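Local coordinates for NS3-like protein (Alongshan virus, PDB 6M40) that probably hydrolyses ATP and other ribonucleoside triphosphates to drive RNA unwinding, as the helicase domain of a larger flavivirus-like polypeptide, at residues A[220-231]-A[242-253]; A[22-30]-A[159-167]. One frame throughout, in Å; residues are numbered along the deposited sequence.

Contact 1: residues A[220-231]-A[242-253]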
loop_
_atom_site.group_PDB
_atom_site.type_symbol
_atom_site.label_atom_id
_atom_site.label_comp_id
_atom_site.label_asym_id
_atom_site.label_seq_id
_atom_site.Cartn_x
_atom_site.Cartn_y
_atom_site.Cartn_z
ATOM N N PRO A 220 20.792 13.397 20.510
ATOM C CA PRO A 220 21.237 12.179 21.201
ATOM C C PRO A 220 20.453 10.935 20.816
ATOM O O PRO A 220 20.720 9.861 21.364
ATOM C CB PRO A 220 21.010 12.529 22.678
ATOM C CG PRO A 220 19.845 13.478 22.657
ATOM C CD PRO A 220 20.003 14.281 21.388
ATOM N N TYR A 221 19.488 11.061 19.905
ATOM C CA TYR A 221 18.694 9.926 19.463
ATOM C C TYR A 221 19.553 8.961 18.652
ATOM O O TYR A 221 20.478 9.369 17.946
ATOM C CB TYR A 221 17.518 10.389 18.596
ATOM C CG TYR A 221 16.469 11.259 19.268
ATOM C CD1 TYR A 221 16.737 11.957 20.443
ATOM C CD2 TYR A 221 15.200 11.376 18.717
ATOM C CE1 TYR A 221 15.771 12.742 21.042
ATOM C CE2 TYR A 221 14.225 12.160 19.307
ATOM C CZ TYR A 221 14.517 12.842 20.469
ATOM O OH TYR A 221 13.559 13.626 21.065
ATOM N N THR A 222 19.230 7.674 18.734
ATOM C CA THR A 222 19.845 6.663 17.880
ATOM C C THR A 222 18.936 6.406 16.685
ATOM O O THR A 222 17.733 6.174 16.855
ATOM C CB THR A 222 20.095 5.351 18.628
ATOM O OG1 THR A 222 19.135 4.364 18.224
ATOM C CG2 THR A 222 20.022 5.550 20.135
ATOM N N THR A 223 19.512 6.439 15.484
ATOM C CA THR A 223 18.739 6.372 14.253
ATOM C C THR A 223 18.652 4.940 13.743
ATOM O O THR A 223 19.676 4.270 13.553
ATOM C CB THR A 223 19.351 7.261 13.172
ATOM O OG1 THR A 223 20.654 6.774 12.842
ATOM C CG2 THR A 223 19.457 8.699 13.653
ATOM N N ILE A 224 17.425 4.496 13.498
ATOM C CA ILE A 224 17.121 3.183 12.942
ATOM C C ILE A 224 16.555 3.437 11.550
ATOM O O ILE A 224 15.418 3.895 11.398
ATOM C CB ILE A 224 16.148 2.398 13.836
ATOM C CG1 ILE A 224 16.907 1.339 14.644
ATOM C CG2 ILE A 224 15.027 1.774 13.030
ATOM C CD1 ILE A 224 16.066 0.616 15.676
ATOM N N VAL A 225 17.354 3.168 10.526
ATOM C CA VAL A 225 16.907 3.361 9.151
ATOM C C VAL A 225 16.062 2.168 8.737
ATOM O O VAL A 225 16.405 1.015 9.025
ATOM C CB VAL A 225 18.110 3.551 8.211
ATOM C CG1 VAL A 225 17.643 3.963 6.825
ATOM C CG2 VAL A 225 19.067 4.585 8.783
ATOM N N LEU A 226 14.943 2.436 8.069
ATOM C CA LEU A 226 14.032 1.388 7.619
ATOM C C LEU A 226 13.687 1.634 6.159
ATOM O O LEU A 226 13.010 2.612 5.832
ATOM C CB LEU A 226 12.768 1.345 8.477
ATOM C CG LEU A 226 12.834 0.566 9.795
ATOM C CD1 LEU A 226 11.517 0.690 10.541
ATOM C CD2 LEU A 226 13.174 -0.892 9.538
ATOM N N SER A 227 14.159 0.750 5.288
ATOM C CA SER A 227 13.773 0.734 3.888
ATOM C C SER A 227 13.440 -0.702 3.514
ATOM O O SER A 227 13.786 -1.643 4.234
ATOM C CB SER A 227 14.882 1.280 2.980
ATOM O OG SER A 227 16.037 0.462 3.034
ATOM N N ARG A 228 12.741 -0.873 2.392
ATOM C CA ARG A 228 12.532 -2.226 1.891
ATOM C C ARG A 228 13.863 -2.945 1.747
ATOM O O ARG A 228 13.965 -4.153 1.985
ATOM C CB ARG A 228 11.798 -2.201 0.552
ATOM C CG ARG A 228 11.314 -3.570 0.137
ATOM C CD ARG A 228 10.243 -4.047 1.095
ATOM N NE ARG A 228 8.930 -4.078 0.458
ATOM C CZ ARG A 228 8.322 -3.015 -0.057
ATOM N NH1 ARG A 228 8.907 -1.825 -0.027
ATOM N NH2 ARG A 228 7.127 -3.144 -0.614
ATOM N N LYS A 229 14.900 -2.200 1.364
ATOM C CA LYS A 229 16.246 -2.739 1.247
ATOM C C LYS A 229 16.810 -3.215 2.578
ATOM O O LYS A 229 17.713 -4.058 2.587
ATOM C CB LYS A 229 17.163 -1.672 0.648
ATOM C CG LYS A 229 18.637 -1.907 0.880
ATOM C CD LYS A 229 19.429 -0.640 0.604
ATOM C CE LYS A 229 20.898 -0.945 0.384
ATOM N NZ LYS A 229 21.096 -1.764 -0.844
ATOM N N THR A 230 16.306 -2.695 3.704
ATOM C CA THR A 230 16.893 -3.011 5.001
ATOM C C THR A 230 15.850 -3.273 6.081
ATOM O O THR A 230 16.216 -3.385 7.257
ATOM C CB THR A 230 17.813 -1.876 5.461
ATOM O OG1 THR A 230 17.065 -0.656 5.518
ATOM C CG2 THR A 230 18.976 -1.709 4.502
ATOM N N TYR A 231 14.571 -3.371 5.723
ATOM C CA TYR A 231 13.523 -3.522 6.726
ATOM C C TYR A 231 13.766 -4.736 7.618
ATOM O O TYR A 231 13.605 -4.659 8.842
ATOM C CB TYR A 231 12.168 -3.627 6.029
ATOM C CG TYR A 231 10.980 -3.708 6.956
ATOM C CD1 TYR A 231 10.588 -4.919 7.515
ATOM C CD2 TYR A 231 10.236 -2.574 7.260
ATOM C CE1 TYR A 231 9.497 -4.996 8.356
ATOM C CE2 TYR A 231 9.142 -2.642 8.101
ATOM C CZ TYR A 231 8.778 -3.855 8.645
ATOM O OH TYR A 231 7.692 -3.931 9.483
ATOM N N TYR A 242 14.867 2.440 23.832
ATOM C CA TYR A 242 16.046 3.283 23.680
ATOM C C TYR A 242 15.915 4.507 24.573
ATOM O O TYR A 242 15.008 5.319 24.359
ATOM C CB TYR A 242 16.222 3.703 22.233
ATOM C CG TYR A 242 16.588 2.557 21.315
ATOM C CD1 TYR A 242 17.911 2.161 21.163
ATOM C CD2 TYR A 242 15.614 1.873 20.602
ATOM C CE1 TYR A 242 18.254 1.112 20.325
ATOM C CE2 TYR A 242 15.945 0.825 19.764
ATOM C CZ TYR A 242 17.264 0.449 19.627
ATOM O OH TYR A 242 17.595 -0.593 18.794
ATOM N N PRO A 243 16.786 4.682 25.573
ATOM C CA PRO A 243 16.549 5.718 26.590
ATOM C C PRO A 243 17.010 7.116 26.203
ATOM O O PRO A 243 16.353 8.101 26.553
ATOM C CB PRO A 243 17.342 5.196 27.796
ATOM C CG PRO A 243 18.485 4.420 27.171
ATOM C CD PRO A 243 17.919 3.803 25.921
ATOM N N ARG A 244 18.150 7.226 25.514
ATOM C CA ARG A 244 18.585 8.532 25.023
ATOM C C ARG A 244 17.728 9.018 23.858
ATOM O O ARG A 244 17.724 10.214 23.562
ATOM C CB ARG A 244 20.059 8.486 24.601
ATOM C CG ARG A 244 21.070 8.215 25.732
ATOM C CD ARG A 244 20.986 9.225 26.887
ATOM N NE ARG A 244 21.129 8.556 28.179
ATOM C CZ ARG A 244 20.424 8.850 29.269
ATOM N NH1 ARG A 244 19.507 9.802 29.241
ATOM N NH2 ARG A 244 20.633 8.174 30.387
ATOM N N GLY A 245 17.001 8.121 23.203
ATOM C CA GLY A 245 16.067 8.503 22.155
ATOM C C GLY A 245 16.194 7.655 20.902
ATOM O O GLY A 245 17.282 7.214 20.524
HETATM N N MSE A 246 15.066 7.441 20.237
HETATM C CA MSE A 246 15.057 6.677 18.992
HETATM C C MSE A 246 14.456 7.461 17.831
HETATM O O MSE A 246 13.392 8.067 17.967
HETATM C CB MSE A 246 14.271 5.379 19.175
HETATM C CG MSE A 246 13.639 4.894 17.883
HETATM SE SE MSE A 246 12.751 3.159 18.070
HETATM C CE MSE A 246 10.893 3.795 18.159
ATOM N N CYS A 247 15.106 7.405 16.673
ATOM C CA CYS A 247 14.613 8.092 15.481
ATOM C C CYS A 247 14.542 7.110 14.316
ATOM O O CYS A 247 15.557 6.796 13.692
ATOM C CB CYS A 247 15.497 9.284 15.136
ATOM S SG CYS A 247 14.810 10.348 13.844
ATOM N N VAL A 248 13.334 6.645 14.021
ATOM C CA VAL A 248 13.084 5.853 12.825
ATOM C C VAL A 248 13.065 6.793 11.627
ATOM O O VAL A 248 12.195 7.659 11.520
ATOM C CB VAL A 248 11.771 5.080 12.926
ATOM C CG1 VAL A 248 11.484 4.345 11.617
ATOM C CG2 VAL A 248 11.811 4.094 14.083
ATOM N N VAL A 249 14.042 6.641 10.739
ATOM C CA VAL A 249 14.022 7.276 9.430
ATOM C C VAL A 249 13.573 6.206 8.444
ATOM O O VAL A 249 14.270 5.203 8.251
ATOM C CB VAL A 249 15.395 7.858 9.051
ATOM C CG1 VAL A 249 15.243 8.843 7.908
ATOM C CG2 VAL A 249 16.033 8.524 10.263
ATOM N N THR A 250 12.415 6.409 7.819
ATOM C CA THR A 250 11.762 5.349 7.068
ATOM C C THR A 250 11.259 5.854 5.725
ATOM O O THR A 250 10.892 7.021 5.572
ATOM C CB THR A 250 10.591 4.743 7.871
ATOM O OG1 THR A 250 9.842 3.831 7.054
ATOM C CG2 THR A 250 9.662 5.838 8.391
ATOM N N THR A 251 11.281 4.952 4.742
ATOM C CA THR A 251 10.553 5.119 3.488
ATOM C C THR A 251 9.123 4.697 3.759
ATOM O O THR A 251 8.739 4.579 4.924
ATOM C CB THR A 251 11.191 4.303 2.376
ATOM O OG1 THR A 251 10.910 2.910 2.562
ATOM C CG2 THR A 251 12.709 4.510 2.392
ATOM N N SER A 252 8.322 4.471 2.723
ATOM C CA SER A 252 6.910 4.253 2.986
ATOM C C SER A 252 6.575 2.817 3.384
ATOM O O SER A 252 5.393 2.510 3.550
ATOM C CB SER A 252 6.077 4.653 1.771
ATOM O OG SER A 252 4.753 4.964 2.160
ATOM N N ILE A 253 7.553 1.923 3.550
ATOM C CA ILE A 253 7.208 0.574 3.997
ATOM C C ILE A 253 6.534 0.644 5.357
ATOM O O ILE A 253 5.532 -0.035 5.607
ATOM C CB ILE A 253 8.428 -0.375 4.056
ATOM C CG1 ILE A 253 9.761 0.316 3.742
ATOM C CG2 ILE A 253 8.194 -1.608 3.188
ATOM C CD1 ILE A 253 10.678 0.351 4.937
#

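Contact 2: residues A[22-30]-A[159-167]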
loop_
_atom_site.group_PDB
_atom_site.type_symbol
_atom_site.label_atom_id
_atom_site.label_comp_id
_atom_site.label_asym_id
_atom_site.label_seq_id
_atom_site.Cartn_x
_atom_site.Cartn_y
_atom_site.Cartn_z
ATOM N N GLN A 22 -18.853 0.460 1.663
ATOM C CA GLN A 22 -17.704 1.164 2.215
ATOM C C GLN A 22 -17.981 1.607 3.646
ATOM O O GLN A 22 -19.108 1.958 4.001
ATOM C CB GLN A 22 -17.371 2.399 1.380
ATOM C CG GLN A 22 -16.976 2.135 -0.050
ATOM C CD GLN A 22 -16.395 3.374 -0.702
ATOM O OE1 GLN A 22 -15.180 3.501 -0.841
ATOM N NE2 GLN A 22 -17.260 4.297 -1.099
ATOM N N LEU A 23 -16.926 1.620 4.456
ATOM C CA LEU A 23 -16.991 2.147 5.815
ATOM C C LEU A 23 -15.729 2.954 6.065
ATOM O O LEU A 23 -14.645 2.378 6.202
ATOM C CB LEU A 23 -17.131 1.027 6.840
ATOM C CG LEU A 23 -18.432 0.227 6.813
ATOM C CD1 LEU A 23 -18.444 -0.658 8.039
ATOM C CD2 LEU A 23 -19.652 1.125 6.778
ATOM N N PHE A 24 -15.871 4.274 6.142
ATOM C CA PHE A 24 -14.727 5.150 6.375
ATOM C C PHE A 24 -14.303 5.010 7.833
ATOM O O PHE A 24 -14.915 5.588 8.734
ATOM C CB PHE A 24 -15.083 6.583 5.996
ATOM C CG PHE A 24 -15.256 6.785 4.510
ATOM C CD1 PHE A 24 -16.358 6.266 3.848
ATOM C CD2 PHE A 24 -14.321 7.496 3.775
ATOM C CE1 PHE A 24 -16.520 6.447 2.480
ATOM C CE2 PHE A 24 -14.483 7.681 2.408
ATOM C CZ PHE A 24 -15.578 7.155 1.764
ATOM N N SER A 25 -13.268 4.204 8.066
ATOM C CA SER A 25 -12.711 3.976 9.390
ATOM C C SER A 25 -11.420 4.766 9.520
ATOM O O SER A 25 -10.555 4.679 8.646
ATOM C CB SER A 25 -12.434 2.493 9.612
ATOM O OG SER A 25 -11.272 2.093 8.920
ATOM N N HIS A 26 -11.287 5.534 10.599
ATOM C CA HIS A 26 -10.114 6.379 10.750
ATOM C C HIS A 26 -8.893 5.507 11.035
ATOM O O HIS A 26 -9.020 4.357 11.461
ATOM C CB HIS A 26 -10.350 7.454 11.823
ATOM C CG HIS A 26 -10.152 7.006 13.238
ATOM N ND1 HIS A 26 -11.165 7.042 14.171
ATOM C CD2 HIS A 26 -9.053 6.561 13.892
ATOM C CE1 HIS A 26 -10.705 6.612 15.332
ATOM N NE2 HIS A 26 -9.427 6.309 15.190
ATOM N N PRO A 27 -7.696 6.024 10.773
ATOM C CA PRO A 27 -6.501 5.167 10.802
ATOM C C PRO A 27 -6.238 4.632 12.200
ATOM O O PRO A 27 -6.216 5.388 13.173
ATOM C CB PRO A 27 -5.373 6.097 10.340
ATOM C CG PRO A 27 -6.030 7.359 9.846
ATOM C CD PRO A 27 -7.384 7.429 10.458
ATOM N N GLY A 28 -6.034 3.321 12.290
ATOM C CA GLY A 28 -5.783 2.694 13.568
ATOM C C GLY A 28 -6.874 3.025 14.561
ATOM O O GLY A 28 -6.602 3.543 15.648
ATOM N N ALA A 29 -8.115 2.755 14.186
ATOM C CA ALA A 29 -9.229 2.945 15.089
ATOM C C ALA A 29 -9.483 1.650 15.841
ATOM O O ALA A 29 -8.853 0.620 15.585
ATOM C CB ALA A 29 -10.470 3.376 14.317
ATOM N N GLY A 30 -10.435 1.690 16.761
ATOM C CA GLY A 30 -10.998 0.471 17.294
ATOM C C GLY A 30 -11.748 -0.267 16.197
ATOM O O GLY A 30 -12.940 -0.548 16.324
ATOM N N GLU A 159 -18.497 12.934 -2.341
ATOM C CA GLU A 159 -18.105 11.680 -1.708
ATOM C C GLU A 159 -16.590 11.625 -1.487
ATOM O O GLU A 159 -16.032 10.556 -1.267
ATOM C CB GLU A 159 -18.562 10.490 -2.564
ATOM C CG GLU A 159 -18.593 9.146 -1.842
ATOM C CD GLU A 159 -17.440 8.222 -2.219
ATOM O OE1 GLU A 159 -16.503 8.667 -2.914
ATOM O OE2 GLU A 159 -17.473 7.039 -1.820
ATOM N N VAL A 160 -15.933 12.782 -1.523
ATOM C CA VAL A 160 -14.480 12.866 -1.388
ATOM C C VAL A 160 -14.148 13.151 0.075
ATOM O O VAL A 160 -14.299 14.281 0.545
ATOM C CB VAL A 160 -13.894 13.944 -2.309
ATOM C CG1 VAL A 160 -12.436 14.218 -1.948
ATOM C CG2 VAL A 160 -14.021 13.522 -3.771
ATOM N N ARG A 161 -13.659 12.136 0.787
ATOM C CA ARG A 161 -13.461 12.221 2.227
ATOM C C ARG A 161 -12.135 11.596 2.638
ATOM O O ARG A 161 -11.750 10.541 2.131
ATOM C CB ARG A 161 -14.611 11.523 2.975
ATOM C CG ARG A 161 -15.873 12.369 3.138
ATOM C CD ARG A 161 -17.092 11.771 2.440
ATOM N NE ARG A 161 -18.183 12.744 2.356
ATOM C CZ ARG A 161 -19.219 12.798 3.188
ATOM N NH1 ARG A 161 -19.335 11.919 4.174
ATOM N NH2 ARG A 161 -20.151 13.729 3.027
ATOM N N VAL A 162 -11.447 12.256 3.567
ATOM C CA VAL A 162 -10.250 11.725 4.213
ATOM C C VAL A 162 -10.411 11.900 5.717
ATOM O O VAL A 162 -10.624 13.021 6.193
ATOM C CB VAL A 162 -8.966 12.417 3.729
ATOM C CG1 VAL A 162 -7.834 12.149 4.715
ATOM C CG2 VAL A 162 -8.597 11.941 2.335
ATOM N N SER A 163 -10.285 10.806 6.462
ATOM C CA SER A 163 -10.494 10.818 7.905
ATOM C C SER A 163 -9.187 11.164 8.609
ATOM O O SER A 163 -8.184 10.465 8.441
ATOM C CB SER A 163 -11.009 9.465 8.390
ATOM O OG SER A 163 -12.141 9.050 7.643
HETATM N N MSE A 164 -9.202 12.233 9.400
HETATM C CA MSE A 164 -8.011 12.644 10.139
HETATM C C MSE A 164 -8.181 12.482 11.654
HETATM O O MSE A 164 -7.430 13.067 12.432
HETATM C CB MSE A 164 -7.659 14.105 9.830
HETATM C CG MSE A 164 -7.277 14.388 8.383
HETATM SE SE MSE A 164 -5.448 13.844 7.913
HETATM C CE MSE A 164 -4.494 15.536 8.179
ATOM N N ASP A 165 -9.166 11.690 12.069
ATOM C CA ASP A 165 -9.390 11.417 13.480
ATOM C C ASP A 165 -8.535 10.239 13.931
ATOM O O ASP A 165 -8.179 9.364 13.138
ATOM C CB ASP A 165 -10.863 11.104 13.751
ATOM C CG ASP A 165 -11.790 12.204 13.279
ATOM O OD1 ASP A 165 -11.374 13.380 13.277
ATOM O OD2 ASP A 165 -12.941 11.888 12.914
ATOM N N SER A 166 -8.210 10.220 15.220
ATOM C CA SER A 166 -7.425 9.139 15.798
ATOM C C SER A 166 -8.025 8.755 17.146
ATOM O O SER A 166 -8.972 9.381 17.628
ATOM C CB SER A 166 -5.951 9.540 15.934
ATOM O OG SER A 166 -5.834 10.929 16.183
ATOM N N ASN A 167 -7.462 7.707 17.755
ATOM C CA ASN A 167 -7.873 7.328 19.103
ATOM C C ASN A 167 -7.573 8.442 20.097
ATOM O O ASN A 167 -8.455 8.883 20.841
ATOM C CB ASN A 167 -7.171 6.039 19.527
ATOM C CG ASN A 167 -7.700 4.829 18.802
ATOM O OD1 ASN A 167 -8.793 4.857 18.239
ATOM N ND2 ASN A 167 -6.932 3.751 18.816
#

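Contact 1: residues A[220-231]-A[242-253]
Ile224 and Val248 sit side by side on neighbouring parallel strands, 222-226 and 246-250, and illustrate how a beta ladder packs differently at its middle and its ends. Six backbone bonds stitch the pair, from Thr222 N to Gly245 O (2.7 Å) as far as Thr251 N to Leu226 O (3.1 Å), the donor alternating between the strands as in any parallel ladder.

The tight part is the face bearing Ile224, Leu226 and Val248. Here Leu226 CD1 meets Val248 CG1 at 3.8 Å, reached because CG lies anti to the carbonyl carbon (chi1 -83°), and helix 231-237 with Val238 closes over these side chains. On the other face helix 208-216 packs on Thr223 and Val249, while Cys247 also touches Val195 and Val197 of the adjoining strand 194-198. The Tyr242 side chain crosses those of Thr222 and Ile224 at about a right angle: Thr222 OG1 stands over one face of its ring, Ile224 CD1 approaches its OH at 3.7 Å, and that hydroxyl is hydrogen-bonded to Leu237 O.

Toward the ends the contact opens to solvent. Gly245 CA forms a CH-pi contact over the face of the Tyr221 ring, 4.3 Å from its centroid, yet Pro220 and Arg244 beside it are exposed. At the other end Ile253 still packs closely and divides its branches: CD1 reaches the edge of the Tyr231 ring at CD2 (3.8 Å), while CG2 lies against one face of the exposed Arg228 guanidinium, with CZ 3.5 Å away.

Strand 222-226, helix 231-237 and strand 246-250 thus form a beta-alpha-beta crossover of the second RecA-like domain of a superfamily 2 helicase, running on into the sequence of helicase motif V.

Contact 2: residues A[22-30]-A[159-167]
His26, in the P-loop (Walker A) sequence that begins at Ser25, rests against the chain that leads from the first RecA-like domain to the second, a surface contact with two side-chain hydrogen bonds across it, one of them weak. Its imidazole lies between Asp165 C and Ser166 N on one face and Ala29 CB on the other, a position set by a chi1 of 82° that places CG between the backbone N and the carbonyl carbon. Asn167 OD1 meets the ring edge in plane and accepts the weak bond from His26 NE2 at 3.4 Å.

The amide nitrogen of Asn167 is satisfied by Arg302 O in the helicase motif VI sequence; Gly28 O is close by, but its angle is too poor for a bond. Ser166 OG turns to Tyr168 O. Between the two polar ends, Ser163 CB packs against His26 CB (4.0 Å), and Phe24 CE2 lies 3.9 Å from Arg161 CB.

At the far end, amide and carboxylate approach from opposite directions, nearly coplanar. Gln22 NE2 donates to Glu159 OE2 at 2.8 Å, the acceptor close to the amide plane and the donor nearly in line with the C-O bond, though the N-H...O angle is bent to 140°.

Contact 1 is the more buried of the two and lies wholly within the second RecA-like domain, joining consecutive strands of one sheet. Contact 2 is a surface contact that ties strand 20-24 and the P-loop that follows to the connecting chain before strand 170-175. Their chemistry follows: regular main-chain bonding flanked by mixed layers of aliphatic, threonine and cysteine side chains in 220-231/242-253, against isolated side-chain bonds and ring packing in 22-30/159-167, where no ladder forms. The two share no elements and do not touch; their nearest atoms are about 13 Å apart. Both nevertheless run into helicase sequence motifs (motif V and the P-loop), near the cleft where ATP is expected to bind in this family.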